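Local atomic coordinates of neural CELL adhesion molecule (Homo sapiens, PDB entry 2VKX), a protein that acts as an adhesion receptor at the cell surface, represented here by its two tandem fibronectin type III domains. Residues 110-115 against 189-194; 130-135 against 163-168; 139-144 against 183-188. The protein carries 1 engineered substitution. All coordinates share one frame; numbering follows the deposited sequence.

Contact 1: residues 110-115 against 189-194; sequences PSAPKL and GKSKAA
The CB of Ala-194 sits in a hollow lined by Ala-112, Pro-113 and Leu-115. It lies 3.3 Å from Pro-113 O and 4.0 Å from Leu-115 CG, and the ring of Pro-113 borders the same hollow, CD lying 4.5 Å from Ala-194 CB. Leu-115 closes one end of this hollow: with CG beside its own backbone N (chi1 -56°), it reaches over so that CD1 comes 3.6 Å from Ala-194 O. Ala-112 makes the reverse move, its CB pointing toward residues 189-194 and resting 3.3 Å from Lys-192 O, while its gap to Ala-194 CB is a looser 4.4 Å. Each methyl thus rests against a carbonyl of the opposing segment, that of Lys-192 for Ala-112 and that of Pro-113 for Ala-194. Further back, the Pro-110 ring lies against the start of strand 189-199 with CD 3.4 Å from Gly-189 O, and Ser-191 points toward residues 110-115, its OG near Ala-112 CA. That OG donates to the carbonyl O of the next residue, Lys-192, at 2.9 Å, from above the carbonyl plane, and also accepts from Ala-184 N, so this hydroxyl is held from within its own sheet. No hydrogen bond crosses the contact, although the two segments run only 20° apart; small side chains and proline rings fit them together. Outside the pair, Ser-111 bonds to Asp-134 through both its backbone and OG. Residues 110-115 lead into strand 114-119, which pairs with strand 126-131, whereas residues 189-194 open strand 189-199 beside strand 177-186: outer strands of the two sheets meet here along one margin of the sandwich.

Contact 2: residues 130-135 against 163-168; sequences LIKQDD and GSDHVM
Asp-165 OD1 is gripped from two sides of a subunit boundary: Lys-132 NZ forms a long salt bridge to it at 3.6 Å, and Ser-100 OG of the second subunit hydrogen-bonds to it. The same serine hydroxyl of the second subunit also makes a weak bond to Lys-132 NZ, so the ammonium, the carboxylate and the hydroxyl form a small cluster. Lys-132 gets there by folding rather than stretching. Kinks at chi2 (78°) and chi4 (-65°) swing the end of its chain across toward residues 163-165, where CE passes 3.2 Å from Ser-164 O and NZ lies 3.6 Å from that oxygen. The carboxylate meets it obliquely, although the CB of Asp-165 starts out on the side facing away from residues 130-135. The two charges probably steady each other at this partly buried place.

One backbone bond joins the segments. Leu-130 N donates to Asp-165 O at 2.7 Å, nearly straight at 168°, with the donor tilted from the carbonyl plane. The leucine side chain leans on the same peptide: CB is 3.4 Å from Asp-165 O, and branch CD1 runs on to 3.8 Å from Ser-164 O. Its apolar body thus lies beside the carbonyls of the loop, while the loop itself is tied back where Ser-164 OG bonds to Pro-161 O.

The contact lies at the end of the pairing between strands 126-131 and 166-169, which Val-167 and Val-128 carry on. On its other edge strand 126-131 pairs with 114-119, and across the sandwich Lys-132 packs on Tyr-143 of strand 140-149.

Contact 3: residues 139-144 against 183-188; sequences PIRHYL and VAENQQ
Leu-144 and Val-183 form the regular end of this contact, an antiparallel hydrogen-bonded pair in which Leu-144 N reaches Val-183 O at 2.8 Å and Val-183 N reaches Leu-144 O at 3.0 Å. Next along, the buried face is closely packed: Tyr-143 CE1 lies 3.9 Å from Ala-184 CB, Ile-140 CD1 comes within 4.1 Å of the same methyl, and Ile-140 CG2 stands over one face of the tyrosine ring, toward its rim.

The opposite face, apolar at Leu-144 and Val-183, turns looser and charged toward Arg-141. Glu-185, extended with CG anti to its N (chi1 172°), rises alongside both Arg-141 and His-142. Its OE1 lies near the plane of the imidazole at the ring edge, 3.9 Å from CD2, but stays 4.1 Å from Arg-141 NH1 and well out of the guanidinium plane. That pair is therefore an attraction of charges without a directed N-H, in keeping with the exposed arginine.

In the backbone, Glu-185 O accepts twice, from Arg-141 N at 2.7 Å and from His-142 N. Two residues facing one make a classic beta bulge, set here between central strands 140-149 and 177-186 in the four-stranded sheet of a fibronectin type III sandwich.

Overall arrangement
All three contacts belong to the second fibronectin type III domain and gather at one end of it, their centres 9 to 11 Å apart. Contact 3 holds two central strands of the four-stranded sheet by a ladder of backbone bonds; contact 2 ends a pairing in the three-stranded sheet, with one such bond and a salt bridge. Both are partly buried and also touch the second subunit. Contact 1 bridges the two sheets at the surface by packing without any hydrogen bond across it, sharing one sheet with each of the others. Contacts 2 and 3 are both nested within the loop that contact 1 closes; they alternate along the chain, and Leu-130 against Tyr-143 joins them across the interior.

Contact 1: residues 110-115 against 189-194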
ATOM      1  N   PRO A 110       2.551  -3.645  14.600  1.00 34.25           N
ATOM      2  CA  PRO A 110       2.339  -4.680  13.592  1.00 33.90           C
ATOM      3  C   PRO A 110       1.277  -5.665  14.028  1.00 34.18           C
ATOM      4  O   PRO A 110       1.039  -5.833  15.218  1.00 34.85           O
ATOM      5  CB  PRO A 110       3.704  -5.354  13.501  1.00 32.91           C
ATOM      6  CG  PRO A 110       4.636  -4.365  14.060  1.00 32.75           C
ATOM      7  CD  PRO A 110       3.883  -3.782  15.193  1.00 33.04           C
ATOM      8  N   SER A 111       0.622  -6.309  13.073  1.00 34.56           N
ATOM      9  CA  SER A 111      -0.359  -7.312  13.438  1.00 35.15           C
ATOM     10  C   SER A 111       0.488  -8.577  13.585  1.00 35.47           C
ATOM     11  O   SER A 111       1.641  -8.604  13.150  1.00 34.82           O
ATOM     12  CB  SER A 111      -1.438  -7.452  12.359  1.00 35.73           C
ATOM     13  OG  SER A 111      -0.882  -7.723  11.090  1.00 40.95           O
ATOM     14  N   ALA A 112      -0.058  -9.606  14.224  1.00 36.19           N
ATOM     15  CA  ALA A 112       0.686 -10.837  14.445  1.00 34.72           C
ATOM     16  C   ALA A 112       0.854 -11.651  13.177  1.00 34.85           C
ATOM     17  O   ALA A 112       0.009 -11.618  12.285  1.00 35.72           O
ATOM     18  CB  ALA A 112      -0.000 -11.672  15.501  1.00 32.90           C
ATOM     19  N   PRO A 113       1.967 -12.382  13.068  1.00 34.31           N
ATOM     20  CA  PRO A 113       2.201 -13.202  11.881  1.00 33.37           C
ATOM     21  C   PRO A 113       1.461 -14.526  12.026  1.00 32.42           C
ATOM     22  O   PRO A 113       1.163 -14.938  13.140  1.00 33.36           O
ATOM     23  CB  PRO A 113       3.713 -13.391  11.902  1.00 34.07           C
ATOM     24  CG  PRO A 113       4.001 -13.475  13.365  1.00 32.52           C
ATOM     25  CD  PRO A 113       3.169 -12.341  13.921  1.00 33.77           C
ATOM     26  N   LYS A 114       1.146 -15.175  10.910  1.00 32.28           N
ATOM     27  CA  LYS A 114       0.483 -16.474  10.951  1.00 31.85           C
ATOM     28  C   LYS A 114       1.634 -17.468  11.033  1.00 31.10           C
ATOM     29  O   LYS A 114       2.696 -17.231  10.455  1.00 32.17           O
ATOM     30  CB  LYS A 114      -0.337 -16.731   9.672  1.00 34.63           C
ATOM     31  CG  LYS A 114      -1.766 -16.163   9.678  1.00 37.53           C
ATOM     32  CD  LYS A 114      -2.575 -16.611   8.439  1.00 42.64           C
ATOM     33  CE  LYS A 114      -2.834 -18.144   8.400  1.00 45.40           C
ATOM     34  NZ  LYS A 114      -3.477 -18.653   7.130  1.00 43.88           N
ATOM     35  N   LEU A 115       1.440 -18.563  11.757  1.00 29.31           N
ATOM     36  CA  LEU A 115       2.483 -19.568  11.895  1.00 26.89           C
ATOM     37  C   LEU A 115       2.056 -20.887  11.267  1.00 27.65           C
ATOM     38  O   LEU A 115       0.883 -21.253  11.306  1.00 29.56           O
ATOM     39  CB  LEU A 115       2.817 -19.802  13.368  1.00 24.71           C
ATOM     40  CG  LEU A 115       3.234 -18.613  14.241  1.00 24.04           C
ATOM     41  CD1 LEU A 115       3.487 -19.121  15.652  1.00 20.27           C
ATOM     42  CD2 LEU A 115       4.480 -17.931  13.685  1.00 24.34           C
ATOM     43  N   GLY A 189       6.414  -0.514  18.164  1.00 33.62           N
ATOM     44  CA  GLY A 189       6.168  -1.443  19.252  1.00 32.60           C
ATOM     45  C   GLY A 189       5.949  -2.887  18.832  1.00 32.25           C
ATOM     46  O   GLY A 189       6.191  -3.257  17.685  1.00 31.67           O
ATOM     47  N   LYS A 190       5.485  -3.703  19.776  1.00 31.81           N
ATOM     48  CA  LYS A 190       5.239  -5.120  19.539  1.00 31.66           C
ATOM     49  C   LYS A 190       3.782  -5.498  19.243  1.00 31.85           C
ATOM     50  O   LYS A 190       2.833  -4.860  19.700  1.00 30.88           O
ATOM     51  CB  LYS A 190       5.713  -5.936  20.737  1.00 31.49           C
ATOM     52  CG  LYS A 190       7.186  -5.795  21.046  1.00 33.57           C
ATOM     53  CD  LYS A 190       7.481  -6.326  22.450  1.00 34.32           C
ATOM     54  CE  LYS A 190       8.944  -6.157  22.826  1.00 35.18           C
ATOM     55  NZ  LYS A 190       9.158  -6.407  24.280  1.00 34.70           N
ATOM     56  N   SER A 191       3.630  -6.569  18.480  1.00 31.53           N
ATOM     57  CA  SER A 191       2.323  -7.077  18.101  1.00 29.52           C
ATOM     58  C   SER A 191       1.827  -8.069  19.138  1.00 29.37           C
ATOM     59  O   SER A 191       2.522  -8.388  20.103  1.00 28.59           O
ATOM     60  CB  SER A 191       2.437  -7.826  16.783  1.00 28.83           C
ATOM     61  OG  SER A 191       3.141  -9.036  16.997  1.00 23.90           O
ATOM     62  N   LYS A 192       0.615  -8.564  18.927  1.00 29.05           N
ATOM     63  CA  LYS A 192       0.079  -9.581  19.801  1.00 29.80           C
ATOM     64  C   LYS A 192       0.928 -10.810  19.464  1.00 29.77           C
ATOM     65  O   LYS A 192       1.433 -10.928  18.347  1.00 32.07           O
ATOM     66  CB  LYS A 192      -1.393  -9.820  19.475  1.00 30.57           C
ATOM     67  CG  LYS A 192      -2.311  -8.843  20.175  1.00 36.10           C
ATOM     68  CD  LYS A 192      -3.399  -8.302  19.265  1.00 40.84           C
ATOM     69  CE  LYS A 192      -4.401  -9.365  18.850  1.00 42.73           C
ATOM     70  NZ  LYS A 192      -5.532  -8.738  18.083  1.00 45.80           N
ATOM     71  N   ALA A 193       1.125 -11.713  20.409  1.00 28.35           N
ATOM     72  CA  ALA A 193       1.927 -12.884  20.098  1.00 28.89           C
ATOM     73  C   ALA A 193       1.098 -13.969  19.432  1.00 28.73           C
ATOM     74  O   ALA A 193      -0.065 -14.190  19.777  1.00 29.46           O
ATOM     75  CB  ALA A 193       2.588 -13.445  21.357  1.00 27.94           C
ATOM     76  N   ALA A 194       1.707 -14.623  18.453  1.00 27.56           N
ATOM     77  CA  ALA A 194       1.079 -15.721  17.757  1.00 27.62           C
ATOM     78  C   ALA A 194       1.657 -16.943  18.454  1.00 29.11           C
ATOM     79  O   ALA A 194       2.870 -17.071  18.547  1.00 29.56           O
ATOM     80  CB  ALA A 194       1.480 -15.715  16.288  1.00 26.00           C
TER

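Contact 2: residues 130-135 against 163-168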
ATOM      1  N   LEU A 130       7.009 -18.803   8.638  1.00 26.89           N
ATOM      2  CA  LEU A 130       6.296 -17.568   8.906  1.00 27.32           C
ATOM      3  C   LEU A 130       5.476 -17.073   7.727  1.00 27.56           C
ATOM      4  O   LEU A 130       5.943 -17.070   6.594  1.00 30.27           O
ATOM      5  CB  LEU A 130       7.277 -16.467   9.304  1.00 27.28           C
ATOM      6  CG  LEU A 130       8.215 -16.715  10.483  1.00 27.71           C
ATOM      7  CD1 LEU A 130       9.082 -15.478  10.662  1.00 27.11           C
ATOM      8  CD2 LEU A 130       7.422 -17.016  11.751  1.00 26.59           C
ATOM      9  N   ILE A 131       4.247 -16.659   7.994  1.00 26.26           N
ATOM     10  CA  ILE A 131       3.408 -16.107   6.946  1.00 26.86           C
ATOM     11  C   ILE A 131       3.238 -14.637   7.356  1.00 29.55           C
ATOM     12  O   ILE A 131       2.566 -14.334   8.349  1.00 29.55           O
ATOM     13  CB  ILE A 131       2.051 -16.808   6.889  1.00 26.27           C
ATOM     14  CG1 ILE A 131       2.257 -18.309   6.616  1.00 25.69           C
ATOM     15  CG2 ILE A 131       1.189 -16.156   5.819  1.00 24.16           C
ATOM     16  CD1 ILE A 131       0.991 -19.160   6.647  1.00 22.23           C
ATOM     17  N   LYS A 132       3.873 -13.734   6.607  1.00 28.97           N
ATOM     18  CA  LYS A 132       3.831 -12.311   6.924  1.00 28.82           C
ATOM     19  C   LYS A 132       2.444 -11.663   6.882  1.00 27.00           C
ATOM     20  O   LYS A 132       1.584 -12.036   6.097  1.00 25.80           O
ATOM     21  CB  LYS A 132       4.797 -11.535   6.016  1.00 30.28           C
ATOM     22  CG  LYS A 132       6.276 -11.688   6.351  1.00 30.99           C
ATOM     23  CD  LYS A 132       6.839 -13.003   5.857  1.00 36.60           C
ATOM     24  CE  LYS A 132       8.345 -13.112   6.117  1.00 39.15           C
ATOM     25  NZ  LYS A 132       9.133 -12.111   5.348  1.00 39.35           N
ATOM     26  N   GLN A 133       2.259 -10.680   7.754  1.00 27.12           N
ATOM     27  CA  GLN A 133       1.014  -9.931   7.886  1.00 26.82           C
ATOM     28  C   GLN A 133       1.267  -8.416   7.931  1.00 25.01           C
ATOM     29  O   GLN A 133       2.398  -7.945   8.014  1.00 24.31           O
ATOM     30  CB  GLN A 133       0.291 -10.327   9.181  1.00 27.75           C
ATOM     31  CG  GLN A 133      -0.242 -11.755   9.253  1.00 30.20           C
ATOM     32  CD  GLN A 133      -1.367 -12.013   8.274  1.00 30.05           C
ATOM     33  OE1 GLN A 133      -1.139 -12.113   7.071  1.00 33.68           O
ATOM     34  NE2 GLN A 133      -2.588 -12.113   8.784  1.00 28.02           N
ATOM     35  N   ASP A 134       0.178  -7.667   7.892  1.00 24.55           N
ATOM     36  CA  ASP A 134       0.205  -6.215   7.939  1.00 24.81           C
ATOM     37  C   ASP A 134       1.207  -5.768   9.006  1.00 24.38           C
ATOM     38  O   ASP A 134       1.122  -6.222  10.142  1.00 24.60           O
ATOM     39  CB  ASP A 134      -1.208  -5.745   8.278  1.00 26.02           C
ATOM     40  CG  ASP A 134      -1.344  -4.252   8.300  1.00 28.97           C
ATOM     41  OD1 ASP A 134      -0.325  -3.549   8.129  1.00 32.56           O
ATOM     42  OD2 ASP A 134      -2.483  -3.781   8.499  1.00 30.95           O
ATOM     43  N   ASP A 135       2.152  -4.890   8.655  1.00 23.91           N
ATOM     44  CA  ASP A 135       3.147  -4.432   9.634  1.00 24.48           C
ATOM     45  C   ASP A 135       2.827  -3.153  10.396  1.00 24.23           C
ATOM     46  O   ASP A 135       3.646  -2.691  11.185  1.00 22.83           O
ATOM     47  CB  ASP A 135       4.549  -4.294   9.011  1.00 25.97           C
ATOM     48  CG  ASP A 135       4.613  -3.296   7.846  1.00 28.04           C
ATOM     49  OD1 ASP A 135       3.832  -2.309   7.806  1.00 29.01           O
ATOM     50  OD2 ASP A 135       5.485  -3.499   6.970  1.00 26.50           O
ATOM     51  N   GLY A 163      13.427 -10.162   7.271  1.00 27.90           N
ATOM     52  CA  GLY A 163      13.400 -11.018   6.098  1.00 27.62           C
ATOM     53  C   GLY A 163      13.317 -12.517   6.349  1.00 29.13           C
ATOM     54  O   GLY A 163      13.138 -13.291   5.395  1.00 28.97           O
ATOM     55  N   SER A 164      13.454 -12.931   7.612  1.00 28.58           N
ATOM     56  CA  SER A 164      13.367 -14.343   7.991  1.00 28.93           C
ATOM     57  C   SER A 164      12.061 -14.936   7.489  1.00 30.67           C
ATOM     58  O   SER A 164      11.004 -14.291   7.551  1.00 31.29           O
ATOM     59  CB  SER A 164      13.409 -14.502   9.510  1.00 30.48           C
ATOM     60  OG  SER A 164      14.581 -13.942  10.068  1.00 35.95           O
ATOM     61  N   ASP A 165      12.127 -16.169   7.001  1.00 31.73           N
ATOM     62  CA  ASP A 165      10.936 -16.827   6.489  1.00 32.16           C
ATOM     63  C   ASP A 165      10.498 -17.968   7.384  1.00 32.00           C
ATOM     64  O   ASP A 165       9.349 -18.395   7.350  1.00 30.20           O
ATOM     65  CB  ASP A 165      11.184 -17.321   5.065  1.00 34.14           C
ATOM     66  CG  ASP A 165      11.376 -16.167   4.076  1.00 39.03           C
ATOM     67  OD1 ASP A 165      10.738 -15.102   4.272  1.00 40.78           O
ATOM     68  OD2 ASP A 165      12.153 -16.324   3.104  1.00 37.94           O
ATOM     69  N   HIS A 166      11.421 -18.445   8.208  1.00 33.80           N
ATOM     70  CA  HIS A 166      11.126 -19.538   9.114  1.00 35.35           C
ATOM     71  C   HIS A 166      12.058 -19.472  10.308  1.00 35.90           C
ATOM     72  O   HIS A 166      12.963 -18.646  10.362  1.00 36.01           O
ATOM     73  CB  HIS A 166      11.330 -20.883   8.412  1.00 38.00           C
ATOM     74  CG  HIS A 166      12.767 -21.218   8.171  1.00 41.36           C
ATOM     75  ND1 HIS A 166      13.455 -20.790   7.057  1.00 44.01           N
ATOM     76  CD2 HIS A 166      13.669 -21.871   8.942  1.00 43.67           C
ATOM     77  CE1 HIS A 166      14.720 -21.161   7.153  1.00 44.86           C
ATOM     78  NE2 HIS A 166      14.877 -21.817   8.289  1.00 44.90           N
ATOM     79  N   VAL A 167      11.816 -20.349  11.270  1.00 36.11           N
ATOM     80  CA  VAL A 167      12.645 -20.451  12.457  1.00 36.22           C
ATOM     81  C   VAL A 167      12.682 -21.931  12.761  1.00 36.43           C
ATOM     82  O   VAL A 167      11.647 -22.593  12.785  1.00 35.42           O
ATOM     83  CB  VAL A 167      12.055 -19.685  13.666  1.00 35.96           C
ATOM     84  CG1 VAL A 167      10.609 -20.070  13.886  1.00 37.59           C
ATOM     85  CG2 VAL A 167      12.863 -19.994  14.905  1.00 34.76           C
ATOM     86  N   MET A 168      13.883 -22.452  12.965  1.00 38.20           N
ATOM     87  CA  MET A 168      14.064 -23.866  13.255  1.00 39.01           C
ATOM     88  C   MET A 168      14.342 -24.060  14.739  1.00 38.35           C
ATOM     89  O   MET A 168      15.116 -23.318  15.338  1.00 37.15           O
ATOM     90  CB  MET A 168      15.229 -24.418  12.430  1.00 41.30           C
ATOM     91  CG  MET A 168      15.437 -25.925  12.525  1.00 45.50           C
ATOM     92  SD  MET A 168      14.224 -26.862  11.560  1.00 52.73           S
ATOM     93  CE  MET A 168      14.517 -26.133   9.900  1.00 49.97           C
TER

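Contact 3: residues 139-144 against 183-188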
ATOM      1  N   PRO A 139       8.154  -0.479   8.521  1.00 32.54           N
ATOM      2  CA  PRO A 139       8.966  -1.691   8.345  1.00 34.42           C
ATOM      3  C   PRO A 139       9.085  -2.500   9.635  1.00 36.08           C
ATOM      4  O   PRO A 139       9.035  -1.940  10.735  1.00 38.16           O
ATOM      5  CB  PRO A 139      10.317  -1.136   7.895  1.00 31.67           C
ATOM      6  CG  PRO A 139       9.928   0.075   7.141  1.00 31.23           C
ATOM      7  CD  PRO A 139       8.872   0.701   8.015  1.00 31.08           C
ATOM      8  N   ILE A 140       9.238  -3.813   9.503  1.00 35.85           N
ATOM      9  CA  ILE A 140       9.382  -4.655  10.674  1.00 35.31           C
ATOM     10  C   ILE A 140      10.848  -4.737  11.050  1.00 37.36           C
ATOM     11  O   ILE A 140      11.697  -5.056  10.222  1.00 36.45           O
ATOM     12  CB  ILE A 140       8.783  -6.052  10.429  1.00 32.88           C
ATOM     13  CG1 ILE A 140       7.264  -5.951  10.574  1.00 31.70           C
ATOM     14  CG2 ILE A 140       9.366  -7.080  11.410  1.00 29.66           C
ATOM     15  CD1 ILE A 140       6.535  -7.243  10.411  1.00 34.01           C
ATOM     16  N   ARG A 141      11.136  -4.420  12.307  1.00 40.08           N
ATOM     17  CA  ARG A 141      12.499  -4.428  12.809  1.00 41.57           C
ATOM     18  C   ARG A 141      12.990  -5.843  13.076  1.00 40.33           C
ATOM     19  O   ARG A 141      14.015  -6.252  12.540  1.00 39.99           O
ATOM     20  CB  ARG A 141      12.582  -3.583  14.088  1.00 46.38           C
ATOM     21  CG  ARG A 141      14.004  -3.422  14.659  1.00 55.51           C
ATOM     22  CD  ARG A 141      14.005  -2.812  16.085  1.00 59.53           C
ATOM     23  NE  ARG A 141      15.313  -2.886  16.743  1.00 59.88           N
ATOM     24  CZ  ARG A 141      15.501  -2.704  18.049  1.00 59.23           C
ATOM     25  NH1 ARG A 141      14.468  -2.439  18.835  1.00 57.91           N
ATOM     26  NH2 ARG A 141      16.717  -2.797  18.571  1.00 58.79           N
ATOM     27  N   HIS A 142      12.247  -6.586  13.897  1.00 39.92           N
ATOM     28  CA  HIS A 142      12.601  -7.959  14.259  1.00 38.19           C
ATOM     29  C   HIS A 142      11.364  -8.806  14.489  1.00 36.75           C
ATOM     30  O   HIS A 142      10.238  -8.311  14.476  1.00 36.58           O
ATOM     31  CB  HIS A 142      13.367  -8.008  15.584  1.00 39.96           C
ATOM     32  CG  HIS A 142      14.584  -7.144  15.630  1.00 42.79           C
ATOM     33  ND1 HIS A 142      15.767  -7.485  15.008  1.00 43.28           N
ATOM     34  CD2 HIS A 142      14.805  -5.958  16.243  1.00 42.85           C
ATOM     35  CE1 HIS A 142      16.665  -6.542  15.236  1.00 44.97           C
ATOM     36  NE2 HIS A 142      16.107  -5.604  15.982  1.00 44.75           N
ATOM     37  N   TYR A 143      11.618 -10.093  14.721  1.00 34.27           N
ATOM     38  CA  TYR A 143      10.609 -11.091  15.056  1.00 31.72           C
ATOM     39  C   TYR A 143      11.217 -11.665  16.321  1.00 32.38           C
ATOM     40  O   TYR A 143      12.388 -12.050  16.326  1.00 32.57           O
ATOM     41  CB  TYR A 143      10.510 -12.191  14.000  1.00 29.40           C
ATOM     42  CG  TYR A 143       9.635 -11.844  12.819  1.00 27.80           C
ATOM     43  CD1 TYR A 143       8.249 -11.814  12.941  1.00 24.93           C
ATOM     44  CD2 TYR A 143      10.201 -11.494  11.588  1.00 26.95           C
ATOM     45  CE1 TYR A 143       7.452 -11.443  11.874  1.00 23.38           C
ATOM     46  CE2 TYR A 143       9.415 -11.120  10.522  1.00 24.71           C
ATOM     47  CZ  TYR A 143       8.043 -11.094  10.672  1.00 24.97           C
ATOM     48  OH  TYR A 143       7.270 -10.695   9.617  1.00 26.28           O
ATOM     49  N   LEU A 144      10.443 -11.701  17.396  1.00 32.11           N
ATOM     50  CA  LEU A 144      10.950 -12.220  18.657  1.00 32.62           C
ATOM     51  C   LEU A 144      10.327 -13.564  18.927  1.00 32.76           C
ATOM     52  O   LEU A 144       9.119 -13.658  19.094  1.00 34.57           O
ATOM     53  CB  LEU A 144      10.614 -11.258  19.792  1.00 32.79           C
ATOM     54  CG  LEU A 144      11.036  -9.808  19.529  1.00 35.20           C
ATOM     55  CD1 LEU A 144      10.650  -8.941  20.724  1.00 36.10           C
ATOM     56  CD2 LEU A 144      12.543  -9.740  19.259  1.00 32.88           C
ATOM     57  N   VAL A 183       6.420 -12.885  18.012  1.00 28.90           N
ATOM     58  CA  VAL A 183       5.930 -11.514  17.995  1.00 28.61           C
ATOM     59  C   VAL A 183       6.631 -10.716  16.903  1.00 28.48           C
ATOM     60  O   VAL A 183       7.815 -10.918  16.636  1.00 29.60           O
ATOM     61  CB  VAL A 183       6.171 -10.832  19.351  1.00 28.70           C
ATOM     62  CG1 VAL A 183       5.797  -9.364  19.275  1.00 31.76           C
ATOM     63  CG2 VAL A 183       5.346 -11.517  20.419  1.00 28.96           C
ATOM     64  N   ALA A 184       5.886  -9.831  16.257  1.00 26.99           N
ATOM     65  CA  ALA A 184       6.439  -8.988  15.207  1.00 28.87           C
ATOM     66  C   ALA A 184       6.655  -7.618  15.839  1.00 31.10           C
ATOM     67  O   ALA A 184       5.812  -7.141  16.609  1.00 32.87           O
ATOM     68  CB  ALA A 184       5.459  -8.895  14.028  1.00 25.19           C
ATOM     69  N   GLU A 185       7.771  -6.977  15.522  1.00 32.62           N
ATOM     70  CA  GLU A 185       8.060  -5.679  16.110  1.00 34.64           C
ATOM     71  C   GLU A 185       8.613  -4.639  15.154  1.00 36.00           C
ATOM     72  O   GLU A 185       9.491  -4.935  14.338  1.00 36.42           O
ATOM     73  CB  GLU A 185       9.038  -5.853  17.266  1.00 35.92           C
ATOM     74  CG  GLU A 185       9.564  -4.559  17.822  1.00 40.94           C
ATOM     75  CD  GLU A 185      10.637  -4.784  18.860  1.00 45.10           C
ATOM     76  OE1 GLU A 185      11.662  -5.421  18.520  1.00 45.93           O
ATOM     77  OE2 GLU A 185      10.451  -4.326  20.014  1.00 47.14           O
ATOM     78  N   ASN A 186       8.091  -3.416  15.271  1.00 36.00           N
ATOM     79  CA  ASN A 186       8.548  -2.297  14.459  1.00 35.82           C
ATOM     80  C   ASN A 186       8.932  -1.093  15.341  1.00 36.68           C
ATOM     81  O   ASN A 186       8.947  -1.184  16.570  1.00 37.01           O
ATOM     82  CB  ASN A 186       7.495  -1.902  13.404  1.00 35.51           C
ATOM     83  CG  ASN A 186       6.174  -1.477  14.007  1.00 35.16           C
ATOM     84  OD1 ASN A 186       6.070  -1.262  15.206  1.00 36.17           O
ATOM     85  ND2 ASN A 186       5.155  -1.341  13.164  1.00 33.79           N
ATOM     86  N   GLN A 187       9.253   0.028  14.706  1.00 37.22           N
ATOM     87  CA  GLN A 187       9.670   1.222  15.425  1.00 38.32           C
ATOM     88  C   GLN A 187       8.587   1.730  16.373  1.00 37.90           C
ATOM     89  O   GLN A 187       8.853   2.554  17.236  1.00 38.95           O
ATOM     90  CB  GLN A 187      10.049   2.333  14.426  1.00 41.41           C
ATOM     91  CG  GLN A 187      10.283   1.872  12.952  1.00 47.08           C
ATOM     92  CD  GLN A 187      11.750   1.976  12.466  1.00 48.83           C
ATOM     93  OE1 GLN A 187      12.027   1.868  11.262  1.00 45.48           O
ATOM     94  NE2 GLN A 187      12.684   2.174  13.403  1.00 47.43           N
ATOM     95  N   GLN A 188       7.371   1.223  16.220  1.00 37.65           N
ATOM     96  CA  GLN A 188       6.233   1.648  17.030  1.00 36.09           C
ATOM     97  C   GLN A 188       5.945   0.729  18.229  1.00 35.18           C
ATOM     98  O   GLN A 188       5.298   1.138  19.195  1.00 33.35           O
ATOM     99  CB  GLN A 188       5.000   1.733  16.122  1.00 37.79           C
ATOM    100  CG  GLN A 188       3.702   2.192  16.782  1.00 43.66           C
ATOM    101  CD  GLN A 188       3.658   3.696  17.031  1.00 47.30           C
ATOM    102  OE1 GLN A 188       3.987   4.493  16.147  1.00 48.39           O
ATOM    103  NE2 GLN A 188       3.236   4.090  18.235  1.00 47.47           N
TER